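Local coordinates for protein aldehyde dehydrogenase (Anabaena variabilis, PDB 4H7N) that probably oxidises aldehydes to carboxylic acids with NAD+ as electron acceptor, at residues 268-273 with 363-368; 235-240 with 390-395. All blocks are in the same frame, centred on the assembly; numbering follows the deposited sequence.

Contact 1 (268-273 with 363-368)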
ATOM      1  N   SER A 268      23.638   2.220  -5.610  1.00 25.51           N
ATOM      2  CA  SER A 268      24.941   2.079  -6.167  1.00 25.36           C
ATOM      3  C   SER A 268      24.833   1.138  -7.377  1.00 24.57           C
ATOM      4  O   SER A 268      24.159   0.094  -7.293  1.00 23.92           O
ATOM      5  CB  SER A 268      25.889   1.414  -5.127  1.00 25.85           C
ATOM      6  OG  SER A 268      27.191   1.591  -5.587  1.00 30.14           O
ATOM      7  N   ILE A 269      25.570   1.454  -8.438  1.00 22.34           N
ATOM      8  CA  ILE A 269      25.750   0.539  -9.559  1.00 23.00           C
ATOM      9  C   ILE A 269      26.672  -0.604  -9.053  1.00 24.60           C
ATOM     10  O   ILE A 269      27.811  -0.348  -8.650  1.00 26.05           O
ATOM     11  CB  ILE A 269      26.383   1.215 -10.787  1.00 24.78           C
ATOM     12  CG1 ILE A 269      25.512   2.345 -11.354  1.00 26.10           C
ATOM     13  CG2 ILE A 269      26.699   0.159 -11.859  1.00 25.55           C
ATOM     14  CD1 ILE A 269      24.069   1.921 -11.668  1.00 26.26           C
ATOM     15  N   GLU A 270      26.188  -1.837  -9.075  1.00 24.41           N
ATOM     16  CA  GLU A 270      26.953  -2.941  -8.542  1.00 25.42           C
ATOM     17  C   GLU A 270      27.287  -4.015  -9.581  1.00 26.29           C
ATOM     18  O   GLU A 270      27.969  -4.971  -9.267  1.00 26.71           O
ATOM     19  CB  GLU A 270      26.178  -3.560  -7.393  1.00 27.99           C
ATOM     20  CG  GLU A 270      26.149  -2.674  -6.134  1.00 27.89           C
ATOM     21  CD  GLU A 270      25.964  -3.434  -4.796  1.00 29.33           C
ATOM     22  OE1 GLU A 270      26.017  -4.681  -4.777  1.00 27.15           O
ATOM     23  OE2 GLU A 270      25.737  -2.743  -3.762  1.00 30.14           O
ATOM     24  N   ARG A 271      26.772  -3.877 -10.796  1.00 27.31           N
ATOM     25  CA  ARG A 271      27.046  -4.818 -11.901  1.00 27.28           C
ATOM     26  C   ARG A 271      27.064  -4.037 -13.207  1.00 25.99           C
ATOM     27  O   ARG A 271      26.198  -3.222 -13.414  1.00 27.56           O
ATOM     28  CB  ARG A 271      25.941  -5.834 -12.063  1.00 26.81           C
ATOM     29  CG  ARG A 271      25.559  -6.471 -10.765  1.00 27.98           C
ATOM     30  CD  ARG A 271      24.484  -7.500 -10.985  1.00 26.45           C
ATOM     31  NE  ARG A 271      23.141  -6.972 -10.937  1.00 24.55           N
ATOM     32  CZ  ARG A 271      22.146  -7.339 -11.756  1.00 25.01           C
ATOM     33  NH1 ARG A 271      22.361  -8.126 -12.810  1.00 26.04           N
ATOM     34  NH2 ARG A 271      20.934  -6.846 -11.573  1.00 24.46           N
ATOM     35  N   ILE A 272      28.028  -4.313 -14.072  1.00 26.91           N
ATOM     36  CA  ILE A 272      28.230  -3.554 -15.283  1.00 26.46           C
ATOM     37  C   ILE A 272      28.373  -4.515 -16.474  1.00 27.13           C
ATOM     38  O   ILE A 272      29.238  -5.421 -16.445  1.00 26.51           O
ATOM     39  CB  ILE A 272      29.481  -2.683 -15.145  1.00 27.40           C
ATOM     40  CG1 ILE A 272      29.325  -1.706 -13.970  1.00 27.35           C
ATOM     41  CG2 ILE A 272      29.660  -1.870 -16.404  1.00 28.21           C
ATOM     42  CD1 ILE A 272      30.684  -1.217 -13.445  1.00 28.50           C
ATOM     43  N   TYR A 273      27.484  -4.361 -17.458  1.00 25.67           N
ATOM     44  CA  TYR A 273      27.454  -5.195 -18.653  1.00 26.17           C
ATOM     45  C   TYR A 273      27.811  -4.328 -19.850  1.00 27.71           C
ATOM     46  O   TYR A 273      27.202  -3.285 -20.043  1.00 28.69           O
ATOM     47  CB  TYR A 273      26.064  -5.822 -18.812  1.00 27.46           C
ATOM     48  CG  TYR A 273      25.682  -6.617 -17.585  1.00 27.20           C
ATOM     49  CD1 TYR A 273      26.163  -7.902 -17.393  1.00 27.37           C
ATOM     50  CD2 TYR A 273      24.915  -6.028 -16.568  1.00 27.33           C
ATOM     51  CE1 TYR A 273      25.902  -8.599 -16.225  1.00 28.02           C
ATOM     52  CE2 TYR A 273      24.608  -6.716 -15.409  1.00 27.00           C
ATOM     53  CZ  TYR A 273      25.114  -8.000 -15.239  1.00 27.18           C
ATOM     54  OH  TYR A 273      24.787  -8.654 -14.100  1.00 26.60           O
ATOM     55  N   GLU A 363      24.698 -11.000  -4.636  1.00 32.10           N
ATOM     56  CA  GLU A 363      24.278 -10.472  -3.335  1.00 31.37           C
ATOM     57  C   GLU A 363      24.720  -9.014  -3.215  1.00 30.14           C
ATOM     58  O   GLU A 363      25.744  -8.649  -3.756  1.00 28.64           O
ATOM     59  CB  GLU A 363      24.861 -11.306  -2.195  1.00 35.64           C
ATOM     60  CG  GLU A 363      24.388 -12.766  -2.250  1.00 40.04           C
ATOM     61  CD  GLU A 363      25.156 -13.703  -1.323  1.00 45.62           C
ATOM     62  OE1 GLU A 363      25.842 -13.243  -0.389  1.00 45.00           O
ATOM     63  OE2 GLU A 363      25.070 -14.932  -1.541  1.00 53.74           O
ATOM     64  N   GLU A 364      23.941  -8.205  -2.502  1.00 29.55           N
ATOM     65  CA  GLU A 364      24.246  -6.802  -2.314  1.00 32.18           C
ATOM     66  C   GLU A 364      25.647  -6.692  -1.705  1.00 28.92           C
ATOM     67  O   GLU A 364      25.948  -7.341  -0.705  1.00 28.99           O
ATOM     68  CB  GLU A 364      23.183  -6.099  -1.426  1.00 33.39           C
ATOM     69  CG  GLU A 364      23.344  -4.564  -1.330  1.00 35.50           C
ATOM     70  CD  GLU A 364      22.074  -3.816  -0.816  1.00 36.37           C
ATOM     71  OE1 GLU A 364      21.509  -4.312   0.199  1.00 33.14           O
ATOM     72  OE2 GLU A 364      21.647  -2.754  -1.425  1.00 32.44           O
ATOM     73  N   THR A 365      26.481  -5.872  -2.313  1.00 26.60           N
ATOM     74  CA  THR A 365      27.863  -5.667  -1.840  1.00 27.16           C
ATOM     75  C   THR A 365      27.979  -4.417  -0.943  1.00 27.21           C
ATOM     76  O   THR A 365      28.628  -4.447   0.108  1.00 26.34           O
ATOM     77  CB  THR A 365      28.777  -5.592  -3.078  1.00 28.43           C
ATOM     78  OG1 THR A 365      28.647  -6.811  -3.829  1.00 29.24           O
ATOM     79  CG2 THR A 365      30.244  -5.435  -2.702  1.00 29.06           C
ATOM     80  N   PHE A 366      27.325  -3.314  -1.348  1.00 26.29           N
ATOM     81  CA  PHE A 366      27.384  -2.073  -0.580  1.00 26.81           C
ATOM     82  C   PHE A 366      28.846  -1.626  -0.418  1.00 29.23           C
ATOM     83  O   PHE A 366      29.245  -1.156   0.652  1.00 29.72           O
ATOM     84  CB  PHE A 366      26.726  -2.291   0.795  1.00 26.90           C
ATOM     85  CG  PHE A 366      25.612  -1.352   1.100  1.00 27.69           C
ATOM     86  CD1 PHE A 366      24.468  -1.336   0.312  1.00 27.89           C
ATOM     87  CD2 PHE A 366      25.704  -0.453   2.168  1.00 28.43           C
ATOM     88  CE1 PHE A 366      23.403  -0.476   0.580  1.00 27.06           C
ATOM     89  CE2 PHE A 366      24.634   0.418   2.438  1.00 26.93           C
ATOM     90  CZ  PHE A 366      23.493   0.393   1.659  1.00 27.37           C
ATOM     91  N   GLY A 367      29.636  -1.785  -1.483  1.00 28.66           N
ATOM     92  CA  GLY A 367      31.044  -1.378  -1.509  1.00 27.57           C
ATOM     93  C   GLY A 367      31.424  -0.778  -2.851  1.00 29.57           C
ATOM     94  O   GLY A 367      30.595  -0.712  -3.772  1.00 28.82           O
ATOM     95  N   PRO A 368      32.695  -0.341  -3.003  1.00 28.51           N
ATOM     96  CA  PRO A 368      33.048   0.421  -4.203  1.00 28.69           C
ATOM     97  C   PRO A 368      33.593  -0.506  -5.298  1.00 29.70           C
ATOM     98  O   PRO A 368      34.686  -0.289  -5.840  1.00 31.97           O
ATOM     99  CB  PRO A 368      34.126   1.366  -3.684  1.00 28.21           C
ATOM    100  CG  PRO A 368      34.865   0.539  -2.674  1.00 29.77           C
ATOM    101  CD  PRO A 368      33.806  -0.366  -2.041  1.00 29.02           C
TER
HETATM  102  O   HOH W   1      29.025   0.003  -5.647  1.00 28.04           O
HETATM  103  O   HOH W   2      29.249  -5.197  -6.759  1.00 31.58           O
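E363 O and E270 OE1 come within 4.1 Å of each other, two acceptors that share the ammonium group of K236, the carbonyl by a probable hydrogen bond and the carboxylate by a salt bridge. At E364 the side chain leaves with CG anti to its backbone N (chi1 -173°) and brings that CG to 3.9 Å from E270 OE2. The two carboxylates stay apart, and that of E364 accepts the backbone N-H of G235. T365 then turns its N-H to E270 OE1, a 2.8 Å bond that reaches the oxygen on its syn side, only slightly out of the carboxylate plane. Its CB presses on the same OE1, and its hydroxyl bonds to H320 ND1. This run, E-E-T-F-G-P, matches the EExFGP motif of aldehyde dehydrogenases, whose second glutamate and phenylalanine border the nicotinamide ribose of NAD+ in relatives; here the E364 side chain lies about 9 Å from that of E232, the predicted active-site residue. F366 gives its N-H to E270 OE2 at 2.9 Å, arriving well above the carboxylate plane (42° out of it). Successive backbone N-H groups thus take one oxygen each of a buried carboxylate, which the extended E270 side chain carries across from the sheet; with K236 also on OE1, a charged form would be well supported. F366 has positive phi and bends the chain. At G367 the carbonyl faces S268 OG across a water, whose very short distances make the bridge doubtful in detail, and P368 leads into strand 369-375, which lies beside strand 269-275.

Contact 2 (235-240 with 390-395)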
ATOM      1  N   GLY A 235      19.271  -3.071  -3.325  1.00 29.51           N
ATOM      2  CA  GLY A 235      19.368  -3.211  -4.738  1.00 29.50           C
ATOM      3  C   GLY A 235      20.676  -3.859  -5.161  1.00 28.34           C
ATOM      4  O   GLY A 235      21.639  -3.929  -4.396  1.00 25.67           O
ATOM      5  N   LYS A 236      20.673  -4.325  -6.400  1.00 26.70           N
ATOM      6  CA  LYS A 236      21.879  -4.719  -7.089  1.00 26.97           C
ATOM      7  C   LYS A 236      21.810  -4.088  -8.486  1.00 26.44           C
ATOM      8  O   LYS A 236      21.684  -4.760  -9.539  1.00 25.56           O
ATOM      9  CB  LYS A 236      21.959  -6.252  -7.139  1.00 27.31           C
ATOM     10  CG  LYS A 236      23.310  -6.789  -7.519  1.00 28.87           C
ATOM     11  CD  LYS A 236      24.255  -6.859  -6.350  1.00 29.23           C
ATOM     12  CE  LYS A 236      25.632  -7.410  -6.752  1.00 28.65           C
ATOM     13  NZ  LYS A 236      26.651  -7.037  -5.747  1.00 29.25           N
ATOM     14  N   ASP A 237      21.861  -2.771  -8.503  1.00 25.37           N
ATOM     15  CA  ASP A 237      21.539  -2.063  -9.723  1.00 25.43           C
ATOM     16  C   ASP A 237      22.557  -2.323 -10.854  1.00 24.16           C
ATOM     17  O   ASP A 237      23.769  -2.178 -10.640  1.00 23.56           O
ATOM     18  CB  ASP A 237      21.402  -0.578  -9.468  1.00 25.05           C
ATOM     19  CG  ASP A 237      20.162  -0.193  -8.603  1.00 28.68           C
ATOM     20  OD1 ASP A 237      19.362  -1.055  -8.068  1.00 26.19           O
ATOM     21  OD2 ASP A 237      20.003   1.056  -8.422  1.00 27.46           O
ATOM     22  N   PRO A 238      22.076  -2.771 -12.036  1.00 23.50           N
ATOM     23  CA  PRO A 238      22.956  -2.960 -13.192  1.00 23.80           C
ATOM     24  C   PRO A 238      23.065  -1.735 -14.099  1.00 23.39           C
ATOM     25  O   PRO A 238      22.120  -0.953 -14.202  1.00 24.24           O
ATOM     26  CB  PRO A 238      22.299  -4.059 -13.913  1.00 23.72           C
ATOM     27  CG  PRO A 238      20.836  -3.857 -13.650  1.00 24.84           C
ATOM     28  CD  PRO A 238      20.731  -3.238 -12.295  1.00 22.82           C
ATOM     29  N   ALA A 239      24.204  -1.593 -14.747  1.00 24.09           N
ATOM     30  CA  ALA A 239      24.368  -0.668 -15.878  1.00 24.10           C
ATOM     31  C   ALA A 239      24.693  -1.492 -17.106  1.00 25.52           C
ATOM     32  O   ALA A 239      25.529  -2.416 -17.045  1.00 25.27           O
ATOM     33  CB  ALA A 239      25.494   0.347 -15.578  1.00 23.73           C
ATOM     34  N   ILE A 240      24.018  -1.176 -18.205  1.00 25.72           N
ATOM     35  CA  ILE A 240      24.209  -1.790 -19.508  1.00 26.58           C
ATOM     36  C   ILE A 240      24.763  -0.679 -20.406  1.00 27.28           C
ATOM     37  O   ILE A 240      24.161   0.431 -20.524  1.00 26.85           O
ATOM     38  CB  ILE A 240      22.873  -2.301 -20.102  1.00 26.44           C
ATOM     39  CG1 ILE A 240      22.304  -3.456 -19.267  1.00 27.48           C
ATOM     40  CG2 ILE A 240      23.083  -2.853 -21.501  1.00 27.40           C
ATOM     41  CD1 ILE A 240      20.898  -3.895 -19.701  1.00 28.73           C
ATOM     42  N   TYR A 390      16.627  -8.544  -6.810  1.00 28.39           N
ATOM     43  CA  TYR A 390      16.363  -7.143  -6.584  1.00 26.73           C
ATOM     44  C   TYR A 390      15.669  -6.475  -7.787  1.00 26.82           C
ATOM     45  O   TYR A 390      15.435  -7.108  -8.818  1.00 25.52           O
ATOM     46  CB  TYR A 390      17.710  -6.447  -6.318  1.00 28.83           C
ATOM     47  CG  TYR A 390      18.335  -6.906  -5.015  1.00 29.82           C
ATOM     48  CD1 TYR A 390      17.800  -6.468  -3.831  1.00 33.78           C
ATOM     49  CD2 TYR A 390      19.424  -7.795  -4.951  1.00 31.73           C
ATOM     50  CE1 TYR A 390      18.350  -6.848  -2.618  1.00 33.90           C
ATOM     51  CE2 TYR A 390      19.998  -8.139  -3.723  1.00 31.55           C
ATOM     52  CZ  TYR A 390      19.434  -7.659  -2.573  1.00 32.37           C
ATOM     53  OH  TYR A 390      19.838  -7.925  -1.279  1.00 39.84           O
ATOM     54  N   GLY A 391      15.347  -5.193  -7.653  1.00 23.86           N
ATOM     55  CA  GLY A 391      14.654  -4.501  -8.728  1.00 24.62           C
ATOM     56  C   GLY A 391      14.414  -3.057  -8.409  1.00 24.21           C
ATOM     57  O   GLY A 391      13.326  -2.525  -8.655  1.00 23.99           O
ATOM     58  N   LEU A 392      15.460  -2.403  -7.887  1.00 23.45           N
ATOM     59  CA  LEU A 392      15.334  -1.045  -7.458  1.00 23.71           C
ATOM     60  C   LEU A 392      15.564  -0.093  -8.642  1.00 23.73           C
ATOM     61  O   LEU A 392      14.660   0.687  -9.005  1.00 22.28           O
ATOM     62  CB  LEU A 392      16.345  -0.744  -6.318  1.00 24.44           C
ATOM     63  CG  LEU A 392      16.115   0.529  -5.544  1.00 26.77           C
ATOM     64  CD1 LEU A 392      14.759   0.569  -4.853  1.00 29.45           C
ATOM     65  CD2 LEU A 392      17.183   0.784  -4.479  1.00 28.88           C
ATOM     66  N   SER A 393      16.772  -0.134  -9.225  1.00 22.56           N
ATOM     67  CA  SER A 393      17.072   0.737 -10.364  1.00 23.16           C
ATOM     68  C   SER A 393      18.008   0.077 -11.356  1.00 22.30           C
ATOM     69  O   SER A 393      18.525  -1.007 -11.112  1.00 21.90           O
ATOM     70  CB  SER A 393      17.746   2.050  -9.873  1.00 24.61           C
ATOM     71  OG  SER A 393      17.668   2.199  -8.461  1.00 26.25           O
ATOM     72  N   ALA A 394      18.335   0.826 -12.403  1.00 21.79           N
ATOM     73  CA  ALA A 394      19.279   0.409 -13.427  1.00 23.06           C
ATOM     74  C   ALA A 394      19.694   1.594 -14.296  1.00 22.14           C
ATOM     75  O   ALA A 394      19.111   2.664 -14.234  1.00 25.08           O
ATOM     76  CB  ALA A 394      18.687  -0.696 -14.308  1.00 22.74           C
ATOM     77  N   ALA A 395      20.687   1.375 -15.125  1.00 22.78           N
ATOM     78  CA  ALA A 395      21.122   2.389 -16.091  1.00 23.20           C
ATOM     79  C   ALA A 395      21.376   1.749 -17.457  1.00 23.47           C
ATOM     80  O   ALA A 395      21.898   0.623 -17.521  1.00 23.47           O
ATOM     81  CB  ALA A 395      22.358   3.079 -15.594  1.00 23.46           C
TER
HETATM   82  O   HOH W   3      18.256  -3.405  -7.948  1.00 23.59           O
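D237 OD1 is gripped from two directions, by the backbone N-H of S393 at 3.0 Å and by a water at 2.6 Å. The S393 N-H comes from well above the carboxylate plane, 57° out of it. That water donates to OD1 and accepts the N-H groups of both K236 and L392, so it links the two chains through three groups. D237 CG stands anti to its own carbonyl carbon (chi1 -68°), which swings the carboxylate across to the other chain; the S393 hydroxyl points at OD2, although crowding there makes that bond less sure. Beyond the aspartate lies regular parallel sheet: A395 N donates to P238 O at 2.9 Å, and A395 O accepts I240 N at the same length. Strand 237-241 is thereby held between 393-397 and 269-275 in the parallel part of the catalytic domain's sheet. The first four residues of 235-240 belong to the family's glutamate signature, which holds E232, the predicted active-site residue, and the L392 side chain comes within about 4 Å of that glutamate. A239 and A395 set their methyls side by side, 4.2 Å between CB atoms. P238 CD meets A394 CB at 3.8 Å, while P238 and I240 pack on helix 378-386. At the other end G235 C lies over one face of the Y390 ring, offset toward its rim, and K236 CB touches Y390 CD2 at 3.7 Å.

Both contacts work on the same sheet, from neighbouring strands: contact 1 joins 269-275 to the loop entering 369-375, contact 2 joins 237-241 to 393-397. Contact 2 is core throughout, with every touching residue buried and much the larger interface; contact 1 is partly buried, and its loop side includes exposed E363. Their chemistry follows. In contact 2 paired backbones and small apolar side chains dominate, with one aspartate side chain reaching across; contact 1 lacks strand pairing and relies on a glutamate taking loop N-H groups. K236 crosses between them, its backbone in 235-240 and its NZ 2.6 Å from E270 OE1.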